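Local coordinates for probable 2-hydroxyhepta-2,4-diene-1,7-dioate isomerase (Thermus thermophilus, PDB 2DFU), which probably acts as a metal-dependent isomerase of the fumarylacetoacetate hydrolase family, converting 2-hydroxyhepta-2,4-diene-1,7-dioate, at residues P105-E110 and R149-K154. Residues are numbered along the deposited sequence; the frame is centred on the assembly and turned at random.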
ATOM      1  N   PRO A 105     -18.139   0.942 -10.363  1.00 38.00           N
ATOM      2  CA  PRO A 105     -17.456  -0.136 -11.085  1.00 39.48           C
ATOM      3  C   PRO A 105     -18.305  -1.144 -11.838  1.00 40.28           C
ATOM      4  O   PRO A 105     -19.458  -1.399 -11.499  1.00 38.98           O
ATOM      5  CB  PRO A 105     -16.619  -0.807  -9.997  1.00 39.59           C
ATOM      6  CG  PRO A 105     -16.456   0.260  -8.969  1.00 40.56           C
ATOM      7  CD  PRO A 105     -17.823   0.865  -8.931  1.00 37.75           C
ATOM      8  N   PHE A 106     -17.696  -1.727 -12.862  1.00 41.12           N
ATOM      9  CA  PHE A 106     -18.353  -2.727 -13.679  1.00 41.46           C
ATOM     10  C   PHE A 106     -18.386  -4.062 -12.956  1.00 39.22           C
ATOM     11  O   PHE A 106     -19.337  -4.823 -13.110  1.00 36.48           O
ATOM     12  CB  PHE A 106     -17.612  -2.893 -15.007  1.00 46.66           C
ATOM     13  CG  PHE A 106     -18.114  -4.041 -15.839  1.00 53.79           C
ATOM     14  CD1 PHE A 106     -19.416  -4.042 -16.336  1.00 56.05           C
ATOM     15  CD2 PHE A 106     -17.296  -5.137 -16.102  1.00 56.04           C
ATOM     16  CE1 PHE A 106     -19.897  -5.121 -17.080  1.00 58.26           C
ATOM     17  CE2 PHE A 106     -17.767  -6.221 -16.846  1.00 57.81           C
ATOM     18  CZ  PHE A 106     -19.069  -6.213 -17.334  1.00 57.84           C
ATOM     19  N   PHE A 107     -17.353  -4.332 -12.156  1.00 37.80           N
ATOM     20  CA  PHE A 107     -17.231  -5.603 -11.436  1.00 37.64           C
ATOM     21  C   PHE A 107     -18.129  -5.811 -10.219  1.00 37.83           C
ATOM     22  O   PHE A 107     -18.125  -6.889  -9.617  1.00 38.32           O
ATOM     23  CB  PHE A 107     -15.765  -5.833 -11.028  1.00 38.53           C
ATOM     24  CG  PHE A 107     -15.254  -4.868  -9.981  1.00 37.40           C
ATOM     25  CD1 PHE A 107     -15.567  -5.046  -8.633  1.00 36.79           C
ATOM     26  CD2 PHE A 107     -14.463  -3.779 -10.346  1.00 36.37           C
ATOM     27  CE1 PHE A 107     -15.099  -4.153  -7.660  1.00 35.54           C
ATOM     28  CE2 PHE A 107     -13.993  -2.883  -9.384  1.00 36.68           C
ATOM     29  CZ  PHE A 107     -14.312  -3.071  -8.038  1.00 34.44           C
ATOM     30  N   THR A 108     -18.901  -4.800  -9.848  1.00 37.56           N
ATOM     31  CA  THR A 108     -19.767  -4.937  -8.685  1.00 37.95           C
ATOM     32  C   THR A 108     -21.169  -4.408  -8.927  1.00 38.00           C
ATOM     33  O   THR A 108     -21.418  -3.661  -9.869  1.00 37.69           O
ATOM     34  CB  THR A 108     -19.183  -4.191  -7.459  1.00 38.41           C
ATOM     35  OG1 THR A 108     -19.970  -4.476  -6.293  1.00 37.30           O
ATOM     36  CG2 THR A 108     -19.189  -2.684  -7.700  1.00 37.63           C
ATOM     37  N   GLU A 109     -22.084  -4.813  -8.061  1.00 39.95           N
ATOM     38  CA  GLU A 109     -23.458  -4.354  -8.126  1.00 44.57           C
ATOM     39  C   GLU A 109     -23.902  -4.151  -6.689  1.00 43.73           C
ATOM     40  O   GLU A 109     -25.092  -4.085  -6.388  1.00 42.53           O
ATOM     41  CB  GLU A 109     -24.334  -5.389  -8.837  1.00 48.05           C
ATOM     42  CG  GLU A 109     -23.964  -5.549 -10.304  1.00 55.46           C
ATOM     43  CD  GLU A 109     -24.927  -6.436 -11.064  1.00 61.73           C
ATOM     44  OE1 GLU A 109     -25.006  -7.643 -10.743  1.00 65.76           O
ATOM     45  OE2 GLU A 109     -25.606  -5.925 -11.986  1.00 63.91           O
ATOM     46  N   GLU A 110     -22.914  -4.037  -5.803  1.00 44.43           N
ATOM     47  CA  GLU A 110     -23.171  -3.861  -4.380  1.00 44.57           C
ATOM     48  C   GLU A 110     -22.195  -2.853  -3.770  1.00 43.08           C
ATOM     49  O   GLU A 110     -21.435  -3.180  -2.857  1.00 43.42           O
ATOM     50  CB  GLU A 110     -23.037  -5.212  -3.676  1.00 47.27           C
ATOM     51  CG  GLU A 110     -23.932  -5.370  -2.468  1.00 55.68           C
ATOM     52  CD  GLU A 110     -25.400  -5.278  -2.827  1.00 57.89           C
ATOM     53  OE1 GLU A 110     -25.877  -6.137  -3.604  1.00 59.71           O
ATOM     54  OE2 GLU A 110     -26.077  -4.347  -2.337  1.00 61.02           O
ATOM     55  N   ARG A 149     -19.303  -4.760  -1.706  1.00 36.53           N
ATOM     56  CA  ARG A 149     -19.715  -5.887  -0.872  1.00 40.38           C
ATOM     57  C   ARG A 149     -19.773  -7.273  -1.494  1.00 39.65           C
ATOM     58  O   ARG A 149     -19.453  -8.246  -0.824  1.00 40.59           O
ATOM     59  CB  ARG A 149     -21.079  -5.599  -0.234  1.00 43.79           C
ATOM     60  CG  ARG A 149     -21.160  -4.268   0.484  1.00 51.95           C
ATOM     61  CD  ARG A 149     -21.383  -4.431   1.980  1.00 57.61           C
ATOM     62  NE  ARG A 149     -20.307  -5.172   2.627  1.00 62.42           N
ATOM     63  CZ  ARG A 149     -19.984  -5.040   3.911  1.00 65.96           C
ATOM     64  NH1 ARG A 149     -20.656  -4.188   4.679  1.00 67.84           N
ATOM     65  NH2 ARG A 149     -19.000  -5.764   4.432  1.00 65.90           N
ATOM     66  N   ASP A 150     -20.198  -7.387  -2.747  1.00 39.98           N
ATOM     67  CA  ASP A 150     -20.285  -8.715  -3.342  1.00 41.15           C
ATOM     68  C   ASP A 150     -18.924  -9.379  -3.515  1.00 40.04           C
ATOM     69  O   ASP A 150     -18.708 -10.484  -3.025  1.00 40.23           O
ATOM     70  CB  ASP A 150     -21.052  -8.689  -4.676  1.00 41.73           C
ATOM     71  CG  ASP A 150     -20.717  -7.485  -5.535  1.00 42.91           C
ATOM     72  OD1 ASP A 150     -19.700  -6.812  -5.273  1.00 44.88           O
ATOM     73  OD2 ASP A 150     -21.479  -7.223  -6.488  1.00 41.55           O
ATOM     74  N   VAL A 151     -17.998  -8.709  -4.192  1.00 39.95           N
ATOM     75  CA  VAL A 151     -16.674  -9.283  -4.389  1.00 38.98           C
ATOM     76  C   VAL A 151     -15.958  -9.446  -3.057  1.00 39.45           C
ATOM     77  O   VAL A 151     -15.072 -10.290  -2.919  1.00 39.99           O
ATOM     78  CB  VAL A 151     -15.820  -8.419  -5.341  1.00 39.78           C
ATOM     79  CG1 VAL A 151     -16.516  -8.323  -6.702  1.00 39.37           C
ATOM     80  CG2 VAL A 151     -15.605  -7.031  -4.751  1.00 37.03           C
ATOM     81  N   GLN A 152     -16.352  -8.646  -2.070  1.00 40.33           N
ATOM     82  CA  GLN A 152     -15.746  -8.714  -0.742  1.00 41.53           C
ATOM     83  C   GLN A 152     -15.995 -10.082  -0.109  1.00 43.06           C
ATOM     84  O   GLN A 152     -15.198 -10.561   0.698  1.00 43.18           O
ATOM     85  CB  GLN A 152     -16.316  -7.614   0.155  1.00 41.95           C
ATOM     86  CG  GLN A 152     -15.867  -7.682   1.614  1.00 41.20           C
ATOM     87  CD  GLN A 152     -16.416  -6.530   2.439  1.00 42.33           C
ATOM     88  OE1 GLN A 152     -17.577  -6.140   2.277  1.00 42.53           O
ATOM     89  NE2 GLN A 152     -15.591  -5.984   3.334  1.00 40.40           N
ATOM     90  N   LYS A 153     -17.101 -10.712  -0.488  1.00 44.11           N
ATOM     91  CA  LYS A 153     -17.450 -12.019   0.048  1.00 45.88           C
ATOM     92  C   LYS A 153     -16.812 -13.169  -0.728  1.00 45.81           C
ATOM     93  O   LYS A 153     -16.480 -14.198  -0.146  1.00 44.61           O
ATOM     94  CB  LYS A 153     -18.972 -12.211   0.042  1.00 47.79           C
ATOM     95  CG  LYS A 153     -19.758 -11.281   0.954  1.00 50.73           C
ATOM     96  CD  LYS A 153     -21.255 -11.560   0.816  1.00 53.43           C
ATOM     97  CE  LYS A 153     -22.100 -10.666   1.719  1.00 56.21           C
ATOM     98  NZ  LYS A 153     -22.059  -9.233   1.327  1.00 56.82           N
ATOM     99  N   LYS A 154     -16.632 -12.996  -2.034  1.00 46.47           N
ATOM    100  CA  LYS A 154     -16.070 -14.062  -2.861  1.00 47.72           C
ATOM    101  C   LYS A 154     -14.550 -14.093  -3.074  1.00 47.05           C
ATOM    102  O   LYS A 154     -13.950 -15.166  -3.030  1.00 48.39           O
ATOM    103  CB  LYS A 154     -16.765 -14.076  -4.228  1.00 50.18           C
ATOM    104  CG  LYS A 154     -16.443 -12.880  -5.104  1.00 54.62           C
ATOM    105  CD  LYS A 154     -16.938 -13.088  -6.528  1.00 57.77           C
ATOM    106  CE  LYS A 154     -16.589 -11.897  -7.410  1.00 59.05           C
ATOM    107  NZ  LYS A 154     -17.040 -12.081  -8.819  1.00 60.28           N
TER
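Asp150 OD1 is gripped from two directions: the hydroxyl Thr108 OG1 donates to it at 2.6 Å on the syn side of the carboxylate, and the amide Val151 N, next along the chain, reaches it from the anti side. This is a worked example of one aspartate carboxylate organising a turn, here the ST turn in which Thr108 OG1 also accepts from Glu110 N at 3.0 Å. With OG1 anti to the backbone N (chi1 -173°), the hydroxyl lies where it can donate a hydrogen bond to Asp150 and accept one from Glu110 N. The other oxygen takes the loop backbone, Glu109 N to Asp150 OD2 measuring 2.9 Å, again on the syn side and only 16° out of the carboxylate plane. An alanine in place of Asp150 would probably leave the Thr108 hydroxyl and Glu109 N without these acceptors and free the turn to shift. Within the fumarylacetoacetate hydrolase-type domain, this joins the loop between strands 102-104 and 111-121 to helix 149-154, which comes after strand 137-148. A backbone bond from Arg149 N to Glu110 O, 2.9 Å long, ties the end of the loop next to strand 111-121; that carbonyl also bonds His112 ND1. Beside it, Glu110 CG lies 3.6 Å from Arg149 CB, an aliphatic touch. Farther along, the apolar part is carried by Phe107, which also touches Arg160 and packs on Phe216 of the second subunit. Its ring meets Val151 at the edge, near the ring plane, with CD1 3.9 Å from Val151 CG1.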